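Local coordinates for protein leucine aminopeptidase (Fimbriiglobus ruber, PDB 7D1B) that probably catalyses the zinc-dependent cyclisation of N-terminal glutamine to pyroglutamate, as a glutaminyl cyclase built on the aminopeptidase fold of family M28, at residues 72-77 against 129-134; 97-102 against 106-111; 182-187 against 209-214; 189-194 against 200-205. All coordinates share one frame; numbering follows the deposited sequence.

Contact 1: residues 72-77 against 129-134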
# COMPACT_ATOMS: atom_id res chain seq x y z
N PRO A 72 -8.10 -18.51 6.27
CA PRO A 72 -9.39 -18.25 5.60
C PRO A 72 -9.75 -16.78 5.50
O PRO A 72 -10.37 -16.39 4.50
CB PRO A 72 -10.38 -19.03 6.46
CG PRO A 72 -9.54 -20.19 7.01
CD PRO A 72 -8.22 -19.54 7.32
N GLY A 73 -9.41 -15.95 6.49
CA GLY A 73 -9.73 -14.53 6.37
C GLY A 73 -9.03 -13.88 5.19
O GLY A 73 -9.61 -13.04 4.49
N MET A 74 -7.77 -14.27 4.96
CA MET A 74 -7.06 -13.78 3.78
C MET A 74 -7.72 -14.24 2.49
O MET A 74 -7.86 -13.46 1.54
CB MET A 74 -5.58 -14.19 3.86
CG MET A 74 -4.83 -13.95 2.56
SD MET A 74 -4.77 -12.24 1.99
CE MET A 74 -3.48 -11.59 3.04
N VAL A 75 -8.14 -15.51 2.42
CA VAL A 75 -8.84 -16.00 1.23
C VAL A 75 -10.10 -15.17 0.98
O VAL A 75 -10.39 -14.77 -0.15
CB VAL A 75 -9.16 -17.50 1.37
CG1 VAL A 75 -10.05 -17.95 0.23
CG2 VAL A 75 -7.86 -18.32 1.43
N LYS A 76 -10.88 -14.91 2.04
CA LYS A 76 -12.09 -14.11 1.89
C LYS A 76 -11.77 -12.71 1.38
O LYS A 76 -12.45 -12.19 0.49
CB LYS A 76 -12.84 -14.03 3.22
CG LYS A 76 -14.08 -13.16 3.18
CD LYS A 76 -15.14 -13.69 2.25
CE LYS A 76 -16.41 -12.86 2.37
NZ LYS A 76 -17.50 -13.34 1.48
N GLN A 77 -10.75 -12.07 1.94
CA GLN A 77 -10.35 -10.75 1.46
C GLN A 77 -10.00 -10.78 -0.02
O GLN A 77 -10.36 -9.86 -0.78
CB GLN A 77 -9.15 -10.25 2.27
CG GLN A 77 -8.50 -9.01 1.71
CD GLN A 77 -7.42 -8.46 2.60
OE1 GLN A 77 -7.41 -7.27 2.85
NE2 GLN A 77 -6.45 -9.31 3.03
N SER A 129 0.28 -1.59 -1.60
CA SER A 129 0.02 -1.68 -0.17
C SER A 129 0.20 -3.14 0.19
O SER A 129 -0.03 -4.01 -0.64
CB SER A 129 -1.44 -1.29 0.10
OG SER A 129 -1.77 -1.38 1.47
N HIS A 130 0.56 -3.43 1.45
CA HIS A 130 0.40 -4.81 1.90
C HIS A 130 -1.06 -5.05 2.25
O HIS A 130 -1.84 -4.10 2.42
CB HIS A 130 1.38 -5.20 3.02
CG HIS A 130 0.95 -4.83 4.41
ND1 HIS A 130 0.58 -5.78 5.34
CD2 HIS A 130 0.93 -3.64 5.06
CE1 HIS A 130 0.32 -5.18 6.50
NE2 HIS A 130 0.53 -3.88 6.35
N TYR A 131 -1.46 -6.32 2.34
CA TYR A 131 -2.82 -6.62 2.75
C TYR A 131 -2.91 -7.81 3.70
O TYR A 131 -4.02 -8.12 4.15
CB TYR A 131 -3.80 -6.73 1.57
CG TYR A 131 -3.76 -7.97 0.69
CD1 TYR A 131 -2.58 -8.67 0.43
CD2 TYR A 131 -4.91 -8.40 0.07
CE1 TYR A 131 -2.58 -9.79 -0.41
CE2 TYR A 131 -4.92 -9.51 -0.76
CZ TYR A 131 -3.76 -10.20 -1.00
OH TYR A 131 -3.81 -11.30 -1.83
N ASP A 132 -1.81 -8.47 4.04
CA ASP A 132 -1.83 -9.37 5.18
C ASP A 132 -1.88 -8.55 6.46
O ASP A 132 -1.45 -7.40 6.50
CB ASP A 132 -0.60 -10.28 5.17
CG ASP A 132 0.70 -9.51 5.39
OD1 ASP A 132 0.95 -8.51 4.67
OD2 ASP A 132 1.50 -9.93 6.26
N THR A 133 -2.43 -9.14 7.52
CA THR A 133 -2.42 -8.46 8.81
C THR A 133 -1.47 -9.19 9.75
O THR A 133 -1.36 -10.42 9.73
CB THR A 133 -3.82 -8.30 9.41
OG1 THR A 133 -4.44 -9.58 9.63
CG2 THR A 133 -4.71 -7.45 8.50
N ARG A 134 -0.79 -8.41 10.58
CA ARG A 134 0.19 -8.98 11.50
C ARG A 134 -0.52 -9.92 12.47
O ARG A 134 -1.63 -9.63 12.92
CB ARG A 134 0.83 -7.84 12.29
CG ARG A 134 2.12 -8.22 12.97
CD ARG A 134 2.69 -7.00 13.70
NE ARG A 134 3.91 -7.35 14.41
CZ ARG A 134 5.15 -7.17 13.97
NH1 ARG A 134 6.17 -7.59 14.72
NH2 ARG A 134 5.38 -6.62 12.79
O HOH W 1 -6.23 -6.01 4.84
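M74 and D132 bring the two backbones to 7.0 Å, CA to CA, where the first turns of helix 72-87 run beside the loop that leaves strand 123-130. In this M28 alpha/beta fold the helix packs on the loop at the strand's C-terminal end, which leads toward the zinc site. M74 forms a Met-aromatic pair with Y131: its SD lies over one ring face, 4.0 Å from the centroid and displaced toward CZ. The methionine leaves its helix with CG anti to the backbone N (chi1 169°), then bends twice, which brings CE over the same face and 3.5 Å from D132 CA. Q77 is extended, and its NE2 gives a nearly straight hydrogen bond of 2.9 Å to Y131 O (164° at the hydrogen); this oxygen lies near the Q77 amide plane, NE2 above the carbonyl plane. A water 2.6 Å from Q77 OE1 also sits close to Y131 O. At the ring's far end, Y131 OH is held by T111 O. D132 turns its carboxylate away from the helix to backbone N-H groups of E187 and the zinc ligand E188, and H130 ND1 donates to D132 OD1 at 2.8 Å from above the carboxylate plane.

Contact 2: residues 97-102 against 106-111; sequences FKVRQR and GAVDMT
D109 OD1 is gripped twice: K98 NZ meets it at 2.7 Å in a salt bridge, on the syn lone pair, and a water donates to it from 2.9 Å. The same water also donates to F97 O, tying the carboxylate to the neighbouring strand. K98 reaches the aspartate with a chain that lies alongside it and points the same way, bending at chi4 so that NZ turns in to the oxygen. Beneath this pair runs the antiparallel hairpin of strands 91-99 and 108-117. F97 and M110 form one hydrogen-bonded pair, with M110 N to F97 O at 2.8 Å; V99 and V108 form the next, with V108 N to V99 O also at 2.8 Å and almost in line with the carbonyl. K98 and D109 are the non-hydrogen-bonded pair between them.

F97, V99, V108 and M110 share the other face. The F97 ring is set with CG between the backbone N and the carbonyl carbon (chi1 62°), which lays one ring face against M110 CB, 3.5 Å from the centroid. H210 of helix 206-218 stacks with the same phenylalanine, and F206 of that helix touches V99 and M110. The hairpin is therefore two-sided: its exposed face is joined by charge and water, its other face by hydrocarbon and aromatic contacts with a helix.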
# COMPACT_ATOMS: atom_id res chain seq x y z
N PHE A 97 2.56 -18.12 -4.45
CA PHE A 97 3.87 -18.67 -4.13
C PHE A 97 3.82 -19.23 -2.71
O PHE A 97 2.85 -19.05 -1.99
CB PHE A 97 5.00 -17.65 -4.34
CG PHE A 97 4.90 -16.41 -3.47
CD1 PHE A 97 4.01 -15.38 -3.77
CD2 PHE A 97 5.75 -16.26 -2.38
CE1 PHE A 97 3.96 -14.24 -2.97
CE2 PHE A 97 5.71 -15.12 -1.59
CZ PHE A 97 4.83 -14.12 -1.87
N LYS A 98 4.88 -19.95 -2.33
CA LYS A 98 4.98 -20.51 -0.99
C LYS A 98 6.29 -20.08 -0.37
O LYS A 98 7.30 -19.96 -1.06
CB LYS A 98 4.97 -22.05 -1.00
CG LYS A 98 3.66 -22.64 -1.49
CD LYS A 98 3.76 -24.16 -1.51
CE LYS A 98 2.62 -24.79 -2.31
NZ LYS A 98 1.34 -24.80 -1.56
N VAL A 99 6.27 -19.86 0.95
CA VAL A 99 7.50 -19.55 1.67
C VAL A 99 7.48 -20.31 2.98
O VAL A 99 6.46 -20.85 3.40
CB VAL A 99 7.68 -18.03 1.95
CG1 VAL A 99 7.66 -17.25 0.65
CG2 VAL A 99 6.61 -17.51 2.90
N ARG A 100 8.64 -20.35 3.64
CA ARG A 100 8.75 -20.85 5.01
C ARG A 100 9.16 -19.67 5.89
O ARG A 100 10.25 -19.13 5.74
CB ARG A 100 9.80 -21.96 5.11
CG ARG A 100 9.82 -22.56 6.51
CD ARG A 100 10.96 -23.56 6.71
NE ARG A 100 12.30 -22.95 6.62
CZ ARG A 100 12.88 -22.26 7.60
NH1 ARG A 100 12.23 -22.03 8.75
NH2 ARG A 100 14.11 -21.79 7.43
N GLN A 101 8.28 -19.29 6.81
CA GLN A 101 8.66 -18.25 7.75
C GLN A 101 9.72 -18.81 8.72
O GLN A 101 9.74 -20.00 9.01
CB GLN A 101 7.42 -17.74 8.48
CG GLN A 101 7.63 -16.61 9.48
CD GLN A 101 8.35 -15.39 8.90
OE1 GLN A 101 9.56 -15.43 8.68
NE2 GLN A 101 7.61 -14.32 8.65
N ARG A 102 10.62 -17.94 9.20
CA ARG A 102 11.82 -18.40 9.89
C ARG A 102 11.51 -19.29 11.08
O ARG A 102 12.19 -20.29 11.30
CB ARG A 102 12.64 -17.21 10.37
CG ARG A 102 13.23 -16.35 9.27
CD ARG A 102 14.03 -15.21 9.89
NE ARG A 102 14.61 -14.35 8.88
CZ ARG A 102 14.75 -13.03 9.01
NH1 ARG A 102 14.33 -12.42 10.11
NH2 ARG A 102 15.29 -12.34 8.03
N GLY A 106 6.40 -25.44 8.55
CA GLY A 106 5.39 -25.56 7.52
C GLY A 106 5.51 -24.46 6.48
O GLY A 106 5.98 -23.35 6.74
N ALA A 107 5.09 -24.79 5.27
CA ALA A 107 5.00 -23.80 4.21
C ALA A 107 3.74 -22.98 4.40
O ALA A 107 2.71 -23.46 4.91
CB ALA A 107 4.91 -24.50 2.85
N VAL A 108 3.81 -21.71 4.00
CA VAL A 108 2.64 -20.84 3.98
C VAL A 108 2.40 -20.41 2.54
O VAL A 108 3.33 -19.99 1.84
CB VAL A 108 2.79 -19.65 4.95
CG1 VAL A 108 4.03 -18.83 4.70
CG2 VAL A 108 1.53 -18.79 4.95
N ASP A 109 1.14 -20.56 2.11
CA ASP A 109 0.71 -20.05 0.82
C ASP A 109 0.56 -18.54 0.88
O ASP A 109 -0.09 -18.02 1.79
CB ASP A 109 -0.64 -20.66 0.46
CG ASP A 109 -0.55 -22.11 0.08
OD1 ASP A 109 0.40 -22.47 -0.63
OD2 ASP A 109 -1.44 -22.87 0.49
N MET A 110 1.15 -17.85 -0.09
CA MET A 110 1.07 -16.41 -0.23
C MET A 110 0.50 -16.09 -1.60
O MET A 110 0.75 -16.82 -2.58
CB MET A 110 2.46 -15.79 -0.13
CG MET A 110 3.13 -16.07 1.18
SD MET A 110 2.54 -14.85 2.36
CE MET A 110 3.61 -15.17 3.78
N THR A 111 -0.23 -14.98 -1.69
CA THR A 111 -0.76 -14.52 -2.97
C THR A 111 -0.68 -13.00 -3.03
O THR A 111 -1.36 -12.32 -2.25
CB THR A 111 -2.22 -14.96 -3.17
OG1 THR A 111 -2.34 -16.37 -2.95
CG2 THR A 111 -2.70 -14.64 -4.59
O HOH W 2 0.72 -20.78 -2.92
O HOH W 3 5.83 -20.72 7.25

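Contact 3: residues 182-187 against 209-214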
# COMPACT_ATOMS: atom_id res chain seq x y z
N VAL A 182 -1.19 -2.99 -6.68
CA VAL A 182 -0.52 -4.21 -6.27
C VAL A 182 -0.69 -4.36 -4.76
O VAL A 182 -0.31 -3.46 -3.99
CB VAL A 182 0.97 -4.22 -6.67
CG1 VAL A 182 1.63 -5.52 -6.23
CG2 VAL A 182 1.12 -3.99 -8.19
N LEU A 183 -1.25 -5.50 -4.35
CA LEU A 183 -1.44 -5.84 -2.94
C LEU A 183 -0.45 -6.95 -2.59
O LEU A 183 -0.52 -8.06 -3.14
CB LEU A 183 -2.87 -6.28 -2.69
CG LEU A 183 -3.82 -5.07 -2.81
CD1 LEU A 183 -5.22 -5.54 -3.09
CD2 LEU A 183 -3.74 -4.23 -1.56
N PHE A 184 0.48 -6.63 -1.69
CA PHE A 184 1.52 -7.57 -1.28
C PHE A 184 1.05 -8.41 -0.10
O PHE A 184 0.65 -7.87 0.95
CB PHE A 184 2.78 -6.83 -0.84
CG PHE A 184 3.40 -5.96 -1.90
CD1 PHE A 184 3.79 -6.48 -3.14
CD2 PHE A 184 3.61 -4.61 -1.65
CE1 PHE A 184 4.38 -5.66 -4.09
CE2 PHE A 184 4.20 -3.79 -2.60
CZ PHE A 184 4.58 -4.32 -3.82
N ASP A 185 1.14 -9.73 -0.25
CA ASP A 185 0.98 -10.61 0.89
C ASP A 185 2.27 -10.64 1.71
O ASP A 185 3.34 -10.20 1.27
CB ASP A 185 0.65 -12.02 0.38
CG ASP A 185 -0.15 -12.87 1.38
OD1 ASP A 185 -0.24 -12.54 2.59
OD2 ASP A 185 -0.71 -13.89 0.91
N GLY A 186 2.16 -11.16 2.93
CA GLY A 186 3.34 -11.55 3.68
C GLY A 186 4.30 -10.42 3.99
O GLY A 186 5.50 -10.66 4.13
N GLU A 187 3.79 -9.19 4.14
CA GLU A 187 4.69 -8.14 4.60
C GLU A 187 5.13 -8.38 6.03
O GLU A 187 6.30 -8.15 6.37
CB GLU A 187 4.06 -6.76 4.48
CG GLU A 187 5.06 -5.64 4.78
CD GLU A 187 4.74 -4.88 6.00
OE1 GLU A 187 3.56 -4.80 6.40
OE2 GLU A 187 5.70 -4.35 6.58
N GLU A 209 9.17 -8.69 -2.13
CA GLU A 209 10.37 -9.32 -2.68
C GLU A 209 10.01 -10.25 -3.82
O GLU A 209 10.69 -10.26 -4.86
CB GLU A 209 11.15 -10.04 -1.58
CG GLU A 209 11.79 -9.02 -0.66
CD GLU A 209 12.53 -9.60 0.52
OE1 GLU A 209 12.68 -10.83 0.59
OE2 GLU A 209 12.97 -8.81 1.37
N HIS A 210 8.92 -11.02 -3.68
CA HIS A 210 8.49 -11.92 -4.74
C HIS A 210 8.13 -11.13 -6.00
O HIS A 210 8.56 -11.48 -7.11
CB HIS A 210 7.30 -12.75 -4.28
CG HIS A 210 6.84 -13.74 -5.31
ND1 HIS A 210 7.45 -14.96 -5.47
CD2 HIS A 210 5.84 -13.68 -6.22
CE1 HIS A 210 6.84 -15.61 -6.45
NE2 HIS A 210 5.87 -14.85 -6.93
N PHE A 211 7.36 -10.07 -5.83
CA PHE A 211 6.95 -9.26 -6.97
C PHE A 211 8.16 -8.65 -7.65
O PHE A 211 8.27 -8.68 -8.89
CB PHE A 211 6.01 -8.16 -6.46
CG PHE A 211 5.54 -7.23 -7.54
CD1 PHE A 211 4.38 -7.50 -8.26
CD2 PHE A 211 6.26 -6.09 -7.86
CE1 PHE A 211 3.96 -6.64 -9.28
CE2 PHE A 211 5.84 -5.21 -8.87
CZ PHE A 211 4.69 -5.51 -9.58
N ALA A 212 9.07 -8.06 -6.87
CA ALA A 212 10.22 -7.39 -7.46
C ALA A 212 11.11 -8.39 -8.17
O ALA A 212 11.60 -8.11 -9.27
CB ALA A 212 10.99 -6.65 -6.37
N ASN A 213 11.34 -9.56 -7.57
CA ASN A 213 12.16 -10.57 -8.23
C ASN A 213 11.52 -11.04 -9.53
O ASN A 213 12.22 -11.28 -10.52
CB ASN A 213 12.38 -11.76 -7.31
CG ASN A 213 13.34 -11.47 -6.21
OD1 ASN A 213 14.16 -10.56 -6.33
ND2 ASN A 213 13.27 -12.23 -5.14
N GLY A 214 10.19 -11.19 -9.53
CA GLY A 214 9.52 -11.61 -10.75
C GLY A 214 9.67 -10.59 -11.86
O GLY A 214 9.88 -10.94 -13.03
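The F211 ring meets V182 and F184 of strand 178-184 on the same side of its plane. V182 CG1 stands over the face, 4.3 Å from the ring centroid, with CG2 reaching the rim at CE1. F184 CE1 comes in obliquely, near CG, in an offset edge-to-face pair: the F184 edge is turned toward the F211 face, the centroids are 5.9 Å apart and the planes make 70°. The edge of F184 is met in turn by F211 CB, 3.8 Å from CE1 and close to the plane of the F184 ring.

F211 points straight at the strand, its CG anti to the backbone N (chi1 179°), and V182 comes from the opposite direction to meet it. No hydrogen bond crosses here; all three touching residues are buried and the contact is wholly apolar. I126 of strand 123-130 and N112 and I114 of strand 108-117 also touch the F211 side chain, so one ring reaches three strands. With an alanine here CB could still touch F184, but V182 CG1 would probably face a gap between helix and sheet where the ring had been.

L183, between the two contacting strand residues, packs instead on L81 and F85 of helix 72-87. Helices thus cover both faces of the central sheet, the three-layer alpha/beta/alpha sandwich characteristic of the M28 zinc-peptidase fold.

Contact 4: residues 189-194 against 200-205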
# COMPACT_ATOMS: atom_id res chain seq x y z
N TYR A 189 4.07 -11.31 8.37
CA TYR A 189 3.58 -12.57 8.90
C TYR A 189 4.48 -12.97 10.08
O TYR A 189 5.22 -13.95 10.04
CB TYR A 189 3.58 -13.60 7.78
CG TYR A 189 3.12 -14.98 8.16
CD1 TYR A 189 1.86 -15.19 8.70
CD2 TYR A 189 3.95 -16.08 7.96
CE1 TYR A 189 1.44 -16.47 9.06
CE2 TYR A 189 3.53 -17.37 8.30
CZ TYR A 189 2.26 -17.55 8.85
OH TYR A 189 1.80 -18.81 9.19
N ILE A 190 4.43 -12.15 11.13
CA ILE A 190 5.39 -12.24 12.22
C ILE A 190 4.78 -13.06 13.34
O ILE A 190 3.95 -12.57 14.12
CB ILE A 190 5.83 -10.86 12.71
CG1 ILE A 190 6.34 -9.99 11.55
CG2 ILE A 190 6.88 -11.01 13.83
CD1 ILE A 190 7.45 -10.61 10.68
N LEU A 191 5.19 -14.33 13.43
CA LEU A 191 4.76 -15.19 14.52
C LEU A 191 5.69 -15.09 15.71
O LEU A 191 5.24 -15.18 16.86
CB LEU A 191 4.64 -16.64 14.02
CG LEU A 191 3.60 -16.82 12.90
CD1 LEU A 191 3.73 -18.18 12.22
CD2 LEU A 191 2.18 -16.61 13.42
N ASP A 192 6.98 -14.91 15.45
CA ASP A 192 7.99 -14.71 16.47
C ASP A 192 8.58 -13.33 16.25
O ASP A 192 9.29 -13.11 15.25
CB ASP A 192 9.07 -15.78 16.29
CG ASP A 192 10.32 -15.49 17.10
OD1 ASP A 192 10.24 -14.71 18.08
OD2 ASP A 192 11.38 -16.08 16.77
N PRO A 193 8.31 -12.36 17.13
CA PRO A 193 8.82 -11.00 16.94
C PRO A 193 10.26 -10.83 17.38
O PRO A 193 10.78 -9.71 17.29
CB PRO A 193 7.88 -10.18 17.83
CG PRO A 193 7.60 -11.10 18.98
CD PRO A 193 7.49 -12.48 18.35
N GLY A 194 10.91 -11.89 17.84
CA GLY A 194 12.27 -11.80 18.30
C GLY A 194 12.36 -11.16 19.67
O GLY A 194 11.38 -11.01 20.40
N GLU A 200 16.53 -11.47 16.10
CA GLU A 200 15.89 -10.76 14.98
C GLU A 200 14.42 -11.12 14.79
O GLU A 200 13.62 -10.25 14.41
CB GLU A 200 16.67 -11.04 13.69
CG GLU A 200 16.09 -10.38 12.44
CD GLU A 200 15.66 -8.94 12.65
OE1 GLU A 200 16.48 -8.13 13.12
OE2 GLU A 200 14.48 -8.62 12.35
N GLY A 201 14.03 -12.36 15.04
CA GLY A 201 12.65 -12.75 14.84
C GLY A 201 12.37 -13.08 13.38
O GLY A 201 13.27 -13.33 12.56
N ASP A 202 11.08 -13.12 13.07
CA ASP A 202 10.59 -13.47 11.74
C ASP A 202 10.89 -12.44 10.66
O ASP A 202 11.16 -11.26 10.92
CB ASP A 202 9.13 -13.88 11.83
CG ASP A 202 8.93 -15.28 12.35
OD1 ASP A 202 9.90 -16.09 12.30
OD2 ASP A 202 7.81 -15.59 12.81
N LYS A 203 10.80 -12.91 9.41
CA LYS A 203 11.15 -12.15 8.21
C LYS A 203 9.97 -11.35 7.67
O LYS A 203 8.83 -11.83 7.66
CB LYS A 203 11.61 -13.15 7.15
CG LYS A 203 11.96 -12.52 5.82
CD LYS A 203 12.61 -13.51 4.85
CE LYS A 203 12.55 -13.00 3.40
NZ LYS A 203 13.19 -11.65 3.22
N TYR A 204 10.27 -10.16 7.16
CA TYR A 204 9.32 -9.25 6.53
C TYR A 204 9.44 -9.31 5.01
O TYR A 204 10.45 -9.75 4.45
CB TYR A 204 9.62 -7.82 6.98
CG TYR A 204 9.27 -7.50 8.40
CD1 TYR A 204 10.03 -7.98 9.46
CD2 TYR A 204 8.20 -6.66 8.68
CE1 TYR A 204 9.70 -7.66 10.78
CE2 TYR A 204 7.86 -6.34 9.98
CZ TYR A 204 8.62 -6.82 11.02
OH TYR A 204 8.25 -6.46 12.30
N PHE A 205 8.39 -8.83 4.34
CA PHE A 205 8.45 -8.42 2.93
C PHE A 205 8.45 -9.57 1.92
O PHE A 205 8.97 -9.42 0.81
CB PHE A 205 9.62 -7.45 2.63
CG PHE A 205 9.75 -6.36 3.64
CD1 PHE A 205 8.64 -5.60 4.01
CD2 PHE A 205 10.97 -6.10 4.26
CE1 PHE A 205 8.74 -4.62 4.98
CE2 PHE A 205 11.09 -5.11 5.23
CZ PHE A 205 9.98 -4.38 5.60
O HOH W 4 6.27 -11.63 6.66
O HOH W 5 12.15 -16.28 14.04
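Three hydrogen bonds across the contact involve D202. D192 N donates to D202 OD2 at 2.8 Å, from above the carboxylate plane. L191 N reaches D202 OD2 at 3.0 Å, on the anti lone pair along a more bent path (134° at the hydrogen). D202 N answers with a bond of 2.8 Å to D192 O, so the two chain segments are paired through both backbone and side chain. S103 OG is a further partner of OD2. Without the carboxylate, as with an alanine here, the N-H groups of L191 and D192 would probably be left without their acceptor and this stretch of loop would be freer to shift.

Waters add two bridges. One donates to both D192 OD2 and D202 OD1, linking two carboxylates whose like charges might otherwise repel; the other joins Y189 N to K203 O.

Both segments belong to the long loop between strand 178-184 and helix 206-218, which also carries the zinc ligand E188. D192 OD1 accepts from G194 N at 2.9 Å, closing an Asx turn. There G194 and G201 come within 3.6 Å, CA to CA, and a side chain on either would collide with the backbone opposite.

Apolar contact is centred on I190. Its CD1 stands over one face of the Y204 ring, 3.9 Å from the centroid, and also touches D202 CB at 3.9 Å.

Contacts 1, 2 and 3 share the central sheet. S129 O accepts from F184 N at 2.9 Å, joining the strands of contacts 1 and 3, while T111 N to D185 OD2, also 2.9 Å, ties contact 2 to contact 3. Contact 4 lies in the loop closed by contact 3 and leans on the turn of contact 2 through Q101 NE2 to Y189 O (2.8 Å). Its K203 NZ forms a salt bridge of 2.8 Å with E209 OE1 of contact 3. Toward the metal, R134 NH2 meets Y204 OH at 2.9 Å, linking contacts 1 and 4. The side chains of Y204 and D132 lie about 6 and 8 Å from the zinc.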